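Local coordinates for protein fumarylacetoacetate hydrolase (Burkholderia xenovorans, PDB 5TI1) that probably hydrolyses fumarylacetoacetate to fumarate and acetoacetate, the last step of phenylalanine and tyrosine breakdown, with a magnesium ion bound in its C-terminal domain, at residues L76-S81 against R109-R114; N95-I98 against A104-S107; V66-L71 against S87-D92; K24-S29 against A121-D126. One frame throughout, in Å; residues are numbered along the deposited sequence.

Interaction 1 (L76-S81 against R109-R114)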
loop_
_atom_site.group_PDB
_atom_site.type_symbol
_atom_site.label_atom_id
_atom_site.label_comp_id
_atom_site.label_asym_id
_atom_site.label_seq_id
_atom_site.Cartn_x
_atom_site.Cartn_y
_atom_site.Cartn_z
ATOM N N LEU B 76 -7.699 37.145 3.383
ATOM C CA LEU B 76 -7.603 37.259 1.934
ATOM C C LEU B 76 -7.885 35.949 1.211
ATOM O O LEU B 76 -7.911 35.924 -0.023
ATOM C CB LEU B 76 -6.216 37.769 1.527
ATOM C CG LEU B 76 -5.748 39.136 2.018
ATOM C CD1 LEU B 76 -4.713 39.668 1.055
ATOM C CD2 LEU B 76 -6.892 40.114 2.160
ATOM N N LEU B 77 -8.104 34.864 1.947
ATOM C CA LEU B 77 -8.277 33.550 1.353
ATOM C C LEU B 77 -9.258 32.788 2.227
ATOM O O LEU B 77 -9.076 32.721 3.445
ATOM C CB LEU B 77 -6.932 32.820 1.262
ATOM C CG LEU B 77 -6.823 31.510 0.484
ATOM C CD1 LEU B 77 -7.176 31.728 -0.980
ATOM C CD2 LEU B 77 -5.413 30.944 0.628
ATOM N N SER B 78 -10.301 32.235 1.622
ATOM C CA SER B 78 -11.312 31.514 2.381
ATOM C C SER B 78 -11.620 30.172 1.734
ATOM O O SER B 78 -11.742 30.076 0.509
ATOM C CB SER B 78 -12.590 32.318 2.487
ATOM O OG SER B 78 -13.192 32.367 1.213
ATOM N N VAL B 79 -11.740 29.145 2.572
ATOM C CA VAL B 79 -12.222 27.824 2.173
ATOM C C VAL B 79 -13.400 27.470 3.071
ATOM O O VAL B 79 -13.593 28.095 4.128
ATOM C CB VAL B 79 -11.109 26.753 2.275
ATOM C CG1 VAL B 79 -10.141 26.873 1.123
ATOM C CG2 VAL B 79 -10.373 26.879 3.599
ATOM N N PRO B 80 -14.220 26.493 2.670
ATOM C CA PRO B 80 -15.337 26.070 3.525
ATOM C C PRO B 80 -14.891 25.728 4.943
ATOM O O PRO B 80 -13.844 25.113 5.158
ATOM C CB PRO B 80 -15.887 24.843 2.791
ATOM C CG PRO B 80 -15.631 25.151 1.355
ATOM C CD PRO B 80 -14.312 25.891 1.325
ATOM N N SER B 81 -15.707 26.142 5.914
ATOM C CA SER B 81 -15.409 25.954 7.333
ATOM C C SER B 81 -16.123 24.728 7.885
ATOM O O SER B 81 -15.805 23.598 7.518
ATOM C CB SER B 81 -15.808 27.195 8.141
ATOM O OG SER B 81 -17.208 27.234 8.368
ATOM N N ARG B 109 -7.553 28.563 -6.233
ATOM C CA ARG B 109 -6.702 28.926 -7.360
ATOM C C ARG B 109 -7.090 30.284 -7.944
ATOM O O ARG B 109 -6.219 31.082 -8.312
ATOM C CB ARG B 109 -6.772 27.845 -8.432
ATOM C CG ARG B 109 -6.055 28.258 -9.682
ATOM C CD ARG B 109 -6.170 27.242 -10.773
ATOM N NE ARG B 109 -5.545 27.768 -11.972
ATOM C CZ ARG B 109 -4.252 27.646 -12.230
ATOM N NH1 ARG B 109 -3.477 26.996 -11.370
ATOM N NH2 ARG B 109 -3.738 28.167 -13.339
ATOM N N VAL B 110 -8.389 30.568 -8.024
ATOM C CA VAL B 110 -8.830 31.845 -8.570
ATOM C C VAL B 110 -8.474 32.987 -7.625
ATOM O O VAL B 110 -8.001 34.043 -8.061
ATOM C CB VAL B 110 -10.344 31.805 -8.877
ATOM C CG1 VAL B 110 -10.827 33.178 -9.311
ATOM C CG2 VAL B 110 -10.632 30.789 -9.964
ATOM N N GLN B 111 -8.705 32.805 -6.322
ATOM C CA GLN B 111 -8.346 33.840 -5.356
ATOM C C GLN B 111 -6.851 34.142 -5.412
ATOM O O GLN B 111 -6.438 35.309 -5.470
ATOM C CB GLN B 111 -8.754 33.405 -3.948
ATOM C CG GLN B 111 -10.262 33.263 -3.737
ATOM C CD GLN B 111 -10.601 32.698 -2.367
ATOM O OE1 GLN B 111 -10.544 33.402 -1.359
ATOM N NE2 GLN B 111 -10.943 31.418 -2.322
ATOM N N LEU B 112 -6.028 33.093 -5.418
ATOM C CA LEU B 112 -4.578 33.274 -5.438
ATOM C C LEU B 112 -4.124 33.959 -6.720
ATOM O O LEU B 112 -3.311 34.892 -6.684
ATOM C CB LEU B 112 -3.884 31.923 -5.276
ATOM C CG LEU B 112 -3.615 31.486 -3.837
ATOM C CD1 LEU B 112 -3.036 30.081 -3.808
ATOM C CD2 LEU B 112 -2.668 32.468 -3.161
ATOM N N SER B 113 -4.635 33.501 -7.865
ATOM C CA SER B 113 -4.270 34.107 -9.141
ATOM C C SER B 113 -4.581 35.597 -9.144
ATOM O O SER B 113 -3.755 36.408 -9.577
ATOM C CB SER B 113 -5.003 33.407 -10.283
ATOM O OG SER B 113 -4.530 33.854 -11.538
ATOM N N ARG B 114 -5.764 35.972 -8.650
ATOM C CA ARG B 114 -6.104 37.385 -8.519
ATOM C C ARG B 114 -5.078 38.116 -7.656
ATOM O O ARG B 114 -4.515 39.136 -8.072
ATOM C CB ARG B 114 -7.515 37.528 -7.937
#
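Leu-76 comes up to Gln-111 only with its backbone: its O lies near the amide oxygen OE1, while its own side chain turns off to Leu-115, one turn further along helix 102-116. At Leu-77 the side chain joins in. CG stands anti to the backbone N (chi1 -171°), which carries CD1 across to Gln-111, 3.8 Å from CB of that residue, and the two side chains pass at a slant; Leu-68 and Leu-71 of helix 68-73 also pack on Leu-77. Ser-78 then offers both of its backbone groups. Its N donates to Gln-111 OE1 (3.2 Å), arriving slightly tilted from the plane of the side-chain carbonyl, and its O receives Gln-111 NE2 (3.2 Å) almost dead straight, with an N-H...O angle of 178°, on a lone pair and within the amide plane. A glutamine amide thus pairs with the N-H and C=O of one residue in an extended loop, much as a neighbouring strand would, and this ties the loop following helix 68-73 to helix 102-116 in the N-terminal domain. Gln-111 reaches that far because its chain is extended beyond CG. NE2 also makes a weak hydrogen bond back to Ser-107 O, so two carbonyls, one of them weakly bound, share the amide nitrogen. Beyond Ser-78 the loop leaves the 109-114 turns, and Val-79 packs instead on Val-108 and Phe-89.

Interaction 2 (N95-I98 against A104-S107)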
loop_
_atom_site.group_PDB
_atom_site.type_symbol
_atom_site.label_atom_id
_atom_site.label_comp_id
_atom_site.label_asym_id
_atom_site.label_seq_id
_atom_site.Cartn_x
_atom_site.Cartn_y
_atom_site.Cartn_z
ATOM N N ASN B 95 -3.875 16.372 2.330
ATOM C CA ASN B 95 -5.044 15.490 2.220
ATOM C C ASN B 95 -6.335 16.212 2.579
ATOM O O ASN B 95 -7.292 16.226 1.794
ATOM C CB ASN B 95 -4.860 14.257 3.106
ATOM C CG ASN B 95 -3.673 13.405 2.683
ATOM O OD1 ASN B 95 -2.578 13.919 2.457
ATOM N ND2 ASN B 95 -3.885 12.095 2.582
ATOM N N ASP B 96 -6.372 16.826 3.767
ATOM C CA ASP B 96 -7.588 17.488 4.242
ATOM C C ASP B 96 -8.058 18.573 3.275
ATOM O O ASP B 96 -9.261 18.709 3.025
ATOM C CB ASP B 96 -7.343 18.075 5.637
ATOM C CG ASP B 96 -7.301 17.013 6.728
ATOM O OD1 ASP B 96 -7.616 15.847 6.441
ATOM O OD2 ASP B 96 -6.956 17.349 7.873
ATOM N N PHE B 97 -7.128 19.373 2.740
ATOM C CA PHE B 97 -7.519 20.395 1.771
ATOM C C PHE B 97 -8.002 19.775 0.463
ATOM O O PHE B 97 -9.009 20.217 -0.105
ATOM C CB PHE B 97 -6.356 21.357 1.504
ATOM C CG PHE B 97 -6.547 22.184 0.265
ATOM C CD1 PHE B 97 -7.494 23.191 0.235
ATOM C CD2 PHE B 97 -5.808 21.928 -0.880
ATOM C CE1 PHE B 97 -7.688 23.954 -0.904
ATOM C CE2 PHE B 97 -6.003 22.682 -2.027
ATOM C CZ PHE B 97 -6.942 23.695 -2.039
ATOM N N ILE B 98 -7.291 18.758 -0.038
ATOM C CA ILE B 98 -7.731 18.063 -1.250
ATOM C C ILE B 98 -9.131 17.491 -1.060
ATOM O O ILE B 98 -10.006 17.631 -1.933
ATOM C CB ILE B 98 -6.726 16.963 -1.639
ATOM C CG1 ILE B 98 -5.405 17.573 -2.101
ATOM C CG2 ILE B 98 -7.285 16.113 -2.749
ATOM C CD1 ILE B 98 -4.248 16.548 -2.173
ATOM N N ALA B 104 -13.372 23.508 -4.269
ATOM C CA ALA B 104 -12.454 24.180 -3.359
ATOM C C ALA B 104 -11.119 24.471 -4.036
ATOM O O ALA B 104 -10.599 25.588 -3.938
ATOM C CB ALA B 104 -12.249 23.340 -2.098
ATOM N N TRP B 105 -10.551 23.478 -4.735
ATOM C CA TRP B 105 -9.264 23.691 -5.394
ATOM C C TRP B 105 -9.335 24.877 -6.345
ATOM O O TRP B 105 -8.381 25.658 -6.451
ATOM C CB TRP B 105 -8.825 22.452 -6.179
ATOM C CG TRP B 105 -9.064 21.141 -5.517
ATOM C CD1 TRP B 105 -9.134 20.885 -4.181
ATOM C CD2 TRP B 105 -9.268 19.895 -6.178
ATOM N NE1 TRP B 105 -9.368 19.549 -3.968
ATOM C CE2 TRP B 105 -9.460 18.919 -5.183
ATOM C CE3 TRP B 105 -9.312 19.508 -7.521
ATOM C CZ2 TRP B 105 -9.704 17.584 -5.486
ATOM C CZ3 TRP B 105 -9.549 18.182 -7.822
ATOM C CH2 TRP B 105 -9.742 17.234 -6.808
ATOM N N ARG B 106 -10.463 25.025 -7.042
ATOM C CA ARG B 106 -10.568 26.077 -8.046
ATOM C C ARG B 106 -10.826 27.431 -7.405
ATOM O O ARG B 106 -10.238 28.432 -7.824
ATOM C CB ARG B 106 -11.658 25.723 -9.052
ATOM C CG ARG B 106 -11.317 24.500 -9.870
ATOM C CD ARG B 106 -12.408 24.154 -10.873
ATOM N NE ARG B 106 -11.960 23.097 -11.777
ATOM C CZ ARG B 106 -12.678 22.607 -12.781
ATOM N NH1 ARG B 106 -13.903 23.066 -13.013
ATOM N NH2 ARG B 106 -12.173 21.647 -13.547
ATOM N N SER B 107 -11.693 27.481 -6.389
ATOM C CA SER B 107 -11.863 28.704 -5.610
ATOM C C SER B 107 -10.521 29.244 -5.118
ATOM O O SER B 107 -10.192 30.418 -5.329
ATOM C CB SER B 107 -12.798 28.445 -4.430
ATOM O OG SER B 107 -12.940 29.611 -3.634
#
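One hydrogen bond joins Ile-98 to Trp-105: the indole NE1 donates to the backbone O of Ile-98 at 2.9 Å. The acceptor lies in the ring plane, and the N-H meets a lone pair of the carbonyl in the carbonyl plane, the C=O...N angle being 115°. Apolar contacts flank this bond. Ile-98 CG2, held anti to its backbone N, touches Trp-105 CZ2 at 3.9 Å, on the benzene side of the indole. On the pyrrole side Phe-97 brings its ring tip, with CZ 4.2 Å from Trp-105 CD1 and a similar distance from the tryptophan CA. The aromatic pair is oblique, its planes at 55° and the phenyl centroid 5.6 Å from that of the five-membered ring. Each ring meets another: Phe-253 meets Trp-105 edge-to-face, and Phe-44 meets Phe-97. In the fold, two consecutive helices, 95-99 and 102-116, follow each other after a short connection, and a side chain of the second reaches back to the first. All three touching residues are buried, so the bond supplies a polar partner for the indole N-H among the apolar side chains of Phe-97 and Ile-98, and its in-plane geometry restricts how the ring can rotate.

Interaction 3 (V66-L71 against S87-D92)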
loop_
_atom_site.group_PDB
_atom_site.type_symbol
_atom_site.label_atom_id
_atom_site.label_comp_id
_atom_site.label_asym_id
_atom_site.label_seq_id
_atom_site.Cartn_x
_atom_site.Cartn_y
_atom_site.Cartn_z
ATOM N N VAL B 66 3.897 31.097 -1.317
ATOM C CA VAL B 66 2.810 31.770 -0.621
ATOM C C VAL B 66 2.363 30.895 0.547
ATOM O O VAL B 66 2.035 29.717 0.368
ATOM C CB VAL B 66 1.640 32.070 -1.568
ATOM C CG1 VAL B 66 0.532 32.722 -0.799
ATOM C CG2 VAL B 66 2.099 32.969 -2.706
ATOM N N ASP B 67 2.359 31.472 1.743
ATOM C CA ASP B 67 1.848 30.815 2.941
ATOM C C ASP B 67 0.330 30.942 2.913
ATOM O O ASP B 67 -0.213 32.011 3.184
ATOM C CB ASP B 67 2.443 31.467 4.185
ATOM C CG ASP B 67 2.120 30.716 5.467
ATOM O OD1 ASP B 67 1.054 30.070 5.554
ATOM O OD2 ASP B 67 2.944 30.787 6.403
ATOM N N LEU B 68 -0.369 29.857 2.578
ATOM C CA LEU B 68 -1.823 29.962 2.445
ATOM C C LEU B 68 -2.486 30.195 3.796
ATOM O O LEU B 68 -3.454 30.956 3.892
ATOM C CB LEU B 68 -2.398 28.715 1.778
ATOM C CG LEU B 68 -1.876 28.355 0.392
ATOM C CD1 LEU B 68 -2.880 27.417 -0.288
ATOM C CD2 LEU B 68 -1.607 29.611 -0.438
ATOM N N ALA B 69 -1.966 29.567 4.856
ATOM C CA ALA B 69 -2.524 29.780 6.188
ATOM C C ALA B 69 -2.422 31.243 6.601
ATOM O O ALA B 69 -3.351 31.794 7.202
ATOM C CB ALA B 69 -1.827 28.874 7.206
ATOM N N ALA B 70 -1.310 31.900 6.261
ATOM C CA ALA B 70 -1.172 33.319 6.572
ATOM C C ALA B 70 -2.183 34.167 5.797
ATOM O O ALA B 70 -2.766 35.105 6.354
ATOM C CB ALA B 70 0.258 33.779 6.291
ATOM N N LEU B 71 -2.398 33.865 4.514
ATOM C CA LEU B 71 -3.391 34.611 3.745
ATOM C C LEU B 71 -4.805 34.385 4.271
ATOM O O LEU B 71 -5.630 35.308 4.247
ATOM C CB LEU B 71 -3.320 34.227 2.269
ATOM C CG LEU B 71 -2.085 34.636 1.471
ATOM C CD1 LEU B 71 -2.382 34.483 -0.005
ATOM C CD2 LEU B 71 -1.677 36.064 1.790
ATOM N N SER B 87 -7.746 24.825 10.638
ATOM C CA SER B 87 -7.518 25.291 9.274
ATOM C C SER B 87 -6.906 24.160 8.461
ATOM O O SER B 87 -5.948 23.523 8.907
ATOM C CB SER B 87 -6.591 26.512 9.265
ATOM O OG SER B 87 -5.980 26.695 7.997
ATOM N N VAL B 88 -7.458 23.904 7.269
ATOM C CA VAL B 88 -6.901 22.865 6.405
ATOM C C VAL B 88 -5.522 23.218 5.873
ATOM O O VAL B 88 -4.840 22.345 5.322
ATOM C CB VAL B 88 -7.804 22.567 5.193
ATOM C CG1 VAL B 88 -9.133 21.966 5.631
ATOM C CG2 VAL B 88 -8.009 23.833 4.372
ATOM N N PHE B 89 -5.102 24.479 6.003
ATOM C CA PHE B 89 -3.789 24.912 5.552
ATOM C C PHE B 89 -2.703 24.703 6.603
ATOM O O PHE B 89 -1.515 24.759 6.268
ATOM C CB PHE B 89 -3.846 26.386 5.131
ATOM C CG PHE B 89 -4.748 26.645 3.952
ATOM C CD1 PHE B 89 -4.750 25.790 2.858
ATOM C CD2 PHE B 89 -5.607 27.737 3.938
ATOM C CE1 PHE B 89 -5.595 26.028 1.766
ATOM C CE2 PHE B 89 -6.441 27.972 2.856
ATOM C CZ PHE B 89 -6.432 27.116 1.773
ATOM N N VAL B 90 -3.077 24.465 7.861
ATOM C CA VAL B 90 -2.105 24.133 8.897
ATOM C C VAL B 90 -2.184 22.634 9.145
ATOM O O VAL B 90 -2.900 22.166 10.041
ATOM C CB VAL B 90 -2.336 24.935 10.186
ATOM C CG1 VAL B 90 -1.212 24.662 11.172
ATOM C CG2 VAL B 90 -2.416 26.411 9.872
ATOM N N ARG B 91 -1.462 21.882 8.318
ATOM C CA ARG B 91 -1.509 20.431 8.256
ATOM C C ARG B 91 -0.169 19.981 7.713
ATOM O O ARG B 91 0.470 20.715 6.956
ATOM C CB ARG B 91 -2.621 19.922 7.322
ATOM C CG ARG B 91 -4.034 20.220 7.743
ATOM C CD ARG B 91 -4.496 19.244 8.793
ATOM N NE ARG B 91 -5.930 19.355 9.021
ATOM C CZ ARG B 91 -6.494 20.302 9.760
ATOM N NH1 ARG B 91 -5.742 21.227 10.339
ATOM N NH2 ARG B 91 -7.807 20.325 9.922
ATOM N N ASP B 92 0.258 18.779 8.090
ATOM C CA ASP B 92 1.483 18.163 7.604
ATOM C C ASP B 92 1.310 17.503 6.244
ATOM O O ASP B 92 2.252 16.869 5.758
ATOM C CB ASP B 92 1.982 17.127 8.620
ATOM C CG ASP B 92 2.372 17.753 9.951
ATOM O OD1 ASP B 92 2.593 18.979 9.992
ATOM O OD2 ASP B 92 2.462 17.021 10.955
#
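Leu-68 sits over the ring of Phe-89 with its CB, 3.8 Å from the centroid and only 12° off the ring normal, a CH-pi contact on the middle of the face. From there the leucine slants across the phenyl, and CD1 reaches its rim, 3.7 Å from Phe-89 CE1. The opposite face takes Val-88 CG2, offset toward the rim, so the ring is sandwiched between two aliphatic groups. Phe-89 CG lies anti to the carbonyl carbon (chi1 -64°), which turns the ring so that one face lies against Leu-68 CB. Phe-89 CB meanwhile faces Ala-69, whose own CB is 3.8 Å away. That methyl also meets Val-90 CG2 at 3.7 Å. Local bonds shape each backbone: Asp-67 N-caps the helix, its OD1 accepting from Ala-70 N (3.1 Å), while residues 87-90 form a type I turn, and Ser-87 OG adds an ST turn by accepting from Phe-89 N. The contact lays this turn against the strand-to-helix corner after strand 64-67, with Val-57 of strand 56-61 touching both Leu-68 and Phe-89. Across the two segments the side chains meet through apolar contacts, while polar ties run indirectly, from Ser-87 OG to Glu-72 and through the Val-57 backbone.

Interaction 4 (K24-S29 against A121-D126)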
loop_
_atom_site.group_PDB
_atom_site.type_symbol
_atom_site.label_atom_id
_atom_site.label_comp_id
_atom_site.label_asym_id
_atom_site.label_seq_id
_atom_site.Cartn_x
_atom_site.Cartn_y
_atom_site.Cartn_z
ATOM N N LYS B 24 0.547 38.043 -15.700
ATOM C CA LYS B 24 1.845 38.069 -15.046
ATOM C C LYS B 24 1.645 38.463 -13.589
ATOM O O LYS B 24 0.591 38.975 -13.200
ATOM C CB LYS B 24 2.818 39.043 -15.742
ATOM C CG LYS B 24 3.072 38.735 -17.208
ATOM C CD LYS B 24 3.799 37.413 -17.397
ATOM C CE LYS B 24 3.685 36.926 -18.836
ATOM N NZ LYS B 24 4.282 35.575 -19.050
ATOM N N SER B 25 2.683 38.238 -12.789
ATOM C CA SER B 25 2.643 38.471 -11.355
ATOM C C SER B 25 3.512 39.658 -10.966
ATOM O O SER B 25 4.471 40.012 -11.657
ATOM C CB SER B 25 3.111 37.225 -10.587
ATOM O OG SER B 25 3.095 37.450 -9.185
ATOM N N TRP B 26 3.169 40.267 -9.832
ATOM C CA TRP B 26 4.077 41.217 -9.204
ATOM C C TRP B 26 5.209 40.529 -8.446
ATOM O O TRP B 26 6.097 41.221 -7.934
ATOM C CB TRP B 26 3.315 42.158 -8.267
ATOM C CG TRP B 26 2.387 41.467 -7.336
ATOM C CD1 TRP B 26 1.050 41.274 -7.511
ATOM C CD2 TRP B 26 2.716 40.882 -6.074
ATOM N NE1 TRP B 26 0.524 40.600 -6.435
ATOM C CE2 TRP B 26 1.529 40.340 -5.542
ATOM C CE3 TRP B 26 3.901 40.751 -5.347
ATOM C CZ2 TRP B 26 1.492 39.690 -4.314
ATOM C CZ3 TRP B 26 3.861 40.099 -4.129
ATOM C CH2 TRP B 26 2.665 39.576 -3.624
ATOM N N VAL B 27 5.194 39.200 -8.345
ATOM C CA VAL B 27 6.385 38.440 -7.953
ATOM C C VAL B 27 7.225 38.309 -9.220
ATOM O O VAL B 27 6.904 37.512 -10.101
ATOM C CB VAL B 27 6.029 37.072 -7.361
ATOM C CG1 VAL B 27 7.287 36.333 -6.903
ATOM C CG2 VAL B 27 5.033 37.222 -6.213
ATOM N N GLU B 28 8.284 39.112 -9.341
ATOM C CA GLU B 28 8.951 39.228 -10.636
ATOM C C GLU B 28 9.574 37.907 -11.075
ATOM O O GLU B 28 9.512 37.552 -12.258
ATOM C CB GLU B 28 10.012 40.331 -10.612
ATOM C CG GLU B 28 10.571 40.642 -12.001
ATOM C CD GLU B 28 9.479 41.013 -13.014
ATOM O OE1 GLU B 28 8.567 41.796 -12.661
ATOM O OE2 GLU B 28 9.532 40.514 -14.162
ATOM N N SER B 29 10.192 37.170 -10.143
ATOM C CA SER B 29 10.756 35.872 -10.502
ATOM C C SER B 29 9.709 34.961 -11.149
ATOM O O SER B 29 10.048 34.097 -11.964
ATOM C CB SER B 29 11.371 35.205 -9.267
ATOM O OG SER B 29 10.430 35.072 -8.216
ATOM N N ALA B 121 -3.661 45.045 -6.152
ATOM C CA ALA B 121 -2.948 45.752 -5.095
ATOM C C ALA B 121 -3.200 45.197 -3.700
ATOM O O ALA B 121 -2.513 45.611 -2.758
ATOM C CB ALA B 121 -3.318 47.244 -5.114
ATOM N N THR B 122 -4.154 44.274 -3.545
ATOM C CA THR B 122 -4.596 43.872 -2.212
ATOM C C THR B 122 -3.449 43.293 -1.396
ATOM O O THR B 122 -3.240 43.676 -0.239
ATOM C CB THR B 122 -5.741 42.863 -2.319
ATOM O OG1 THR B 122 -6.756 43.374 -3.194
ATOM C CG2 THR B 122 -6.345 42.611 -0.947
ATOM N N LEU B 123 -2.693 42.361 -1.979
ATOM C CA LEU B 123 -1.525 41.796 -1.316
ATOM C C LEU B 123 -0.237 42.491 -1.733
ATOM O O LEU B 123 0.600 42.793 -0.882
ATOM C CB LEU B 123 -1.415 40.292 -1.598
ATOM C CG LEU B 123 -0.190 39.623 -0.967
ATOM C CD1 LEU B 123 -0.273 39.710 0.547
ATOM C CD2 LEU B 123 -0.055 38.176 -1.427
ATOM N N ARG B 124 -0.082 42.743 -3.037
ATOM C CA ARG B 124 1.063 43.456 -3.598
ATOM C C ARG B 124 1.480 44.658 -2.761
ATOM O O ARG B 124 2.664 44.843 -2.469
ATOM C CB ARG B 124 0.725 43.898 -5.026
ATOM C CG ARG B 124 1.823 44.674 -5.741
ATOM C CD ARG B 124 1.284 45.312 -7.016
ATOM N NE ARG B 124 0.551 46.542 -6.743
ATOM C CZ ARG B 124 -0.170 47.199 -7.644
ATOM N NH1 ARG B 124 -0.272 46.741 -8.886
ATOM N NH2 ARG B 124 -0.799 48.314 -7.302
ATOM N N ASP B 125 0.516 45.477 -2.350
ATOM C CA ASP B 125 0.798 46.746 -1.692
ATOM C C ASP B 125 0.727 46.676 -0.171
ATOM O O ASP B 125 0.861 47.712 0.488
ATOM C CB ASP B 125 -0.161 47.822 -2.210
ATOM C CG ASP B 125 0.111 48.194 -3.655
ATOM O OD1 ASP B 125 1.087 47.673 -4.238
ATOM O OD2 ASP B 125 -0.651 49.009 -4.210
ATOM N N ASP B 126 0.528 45.494 0.403
ATOM C CA ASP B 126 0.533 45.315 1.853
ATOM C C ASP B 126 1.901 44.752 2.226
ATOM O O ASP B 126 2.110 43.537 2.239
ATOM C CB ASP B 126 -0.603 44.395 2.293
ATOM C CG ASP B 126 -0.705 44.263 3.805
ATOM O OD1 ASP B 126 0.155 44.812 4.519
ATOM O OD2 ASP B 126 -1.659 43.618 4.282
#
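Trp-26 meets Arg-124 from its first side-chain atom onward: CB lies 3.9 Å from Arg-124 CG, with CD almost as near. At chi1 48° the indole's CG sits between backbone N and carbonyl carbon, which swings the ring face against the arginine. CG of Trp-26 is 3.6 Å from Arg-124 CG, and CD1 is as close to CB. Over the five-membered ring Arg-124 CB stands 3.5 Å from the centroid, 4° off the normal, a CH-pi contact, while Val-27 CG2 lies on the other face. NE1 lies under that CB but donates to Leu-115 O, at the end of helix 102-116. Further out, CZ2 meets Leu-123 CD2 at the ring edge (3.6 Å), and CH2, the tip, touches the same leucine's CG and CD2. An N-terminal loop is thereby laid on the type I beta turn of residues 123-126, leading into helix 127-133. The guanidinium takes no part in this CH-pi contact: its plane stands 79° from the indole, and it grips Asp-125 side-on through NE (a salt bridge to OD1) and NH2, while NH1 goes to Arg-118 O. Arginine here works in two halves, its stem covering an aromatic face, its charge probably offset by the aspartate.

All four contacts lie in the N-terminal part of the chain, away from the metal sites. Helix 102-116 is the common element: it belongs to interactions 1 and 2, whose centres are 10 Å apart, and its Leu-112 packs on Leu-68 and Leu-71 of interaction 3. Interactions 1 and 3 interleave along the sequence, and Leu-76 N probably bonds to Leu-71 O. Interaction 2 follows interaction 3, joined by packing of Phe-97 on Phe-89 and Val-88 and by the Asp-96 to Arg-91 salt bridge. Interaction 4 spans the other three in sequence, 16 Å from interaction 1 and 23 Å from interaction 2, centre to centre. Together they knit loops and short helices beside the five-stranded antiparallel sheet into one unit.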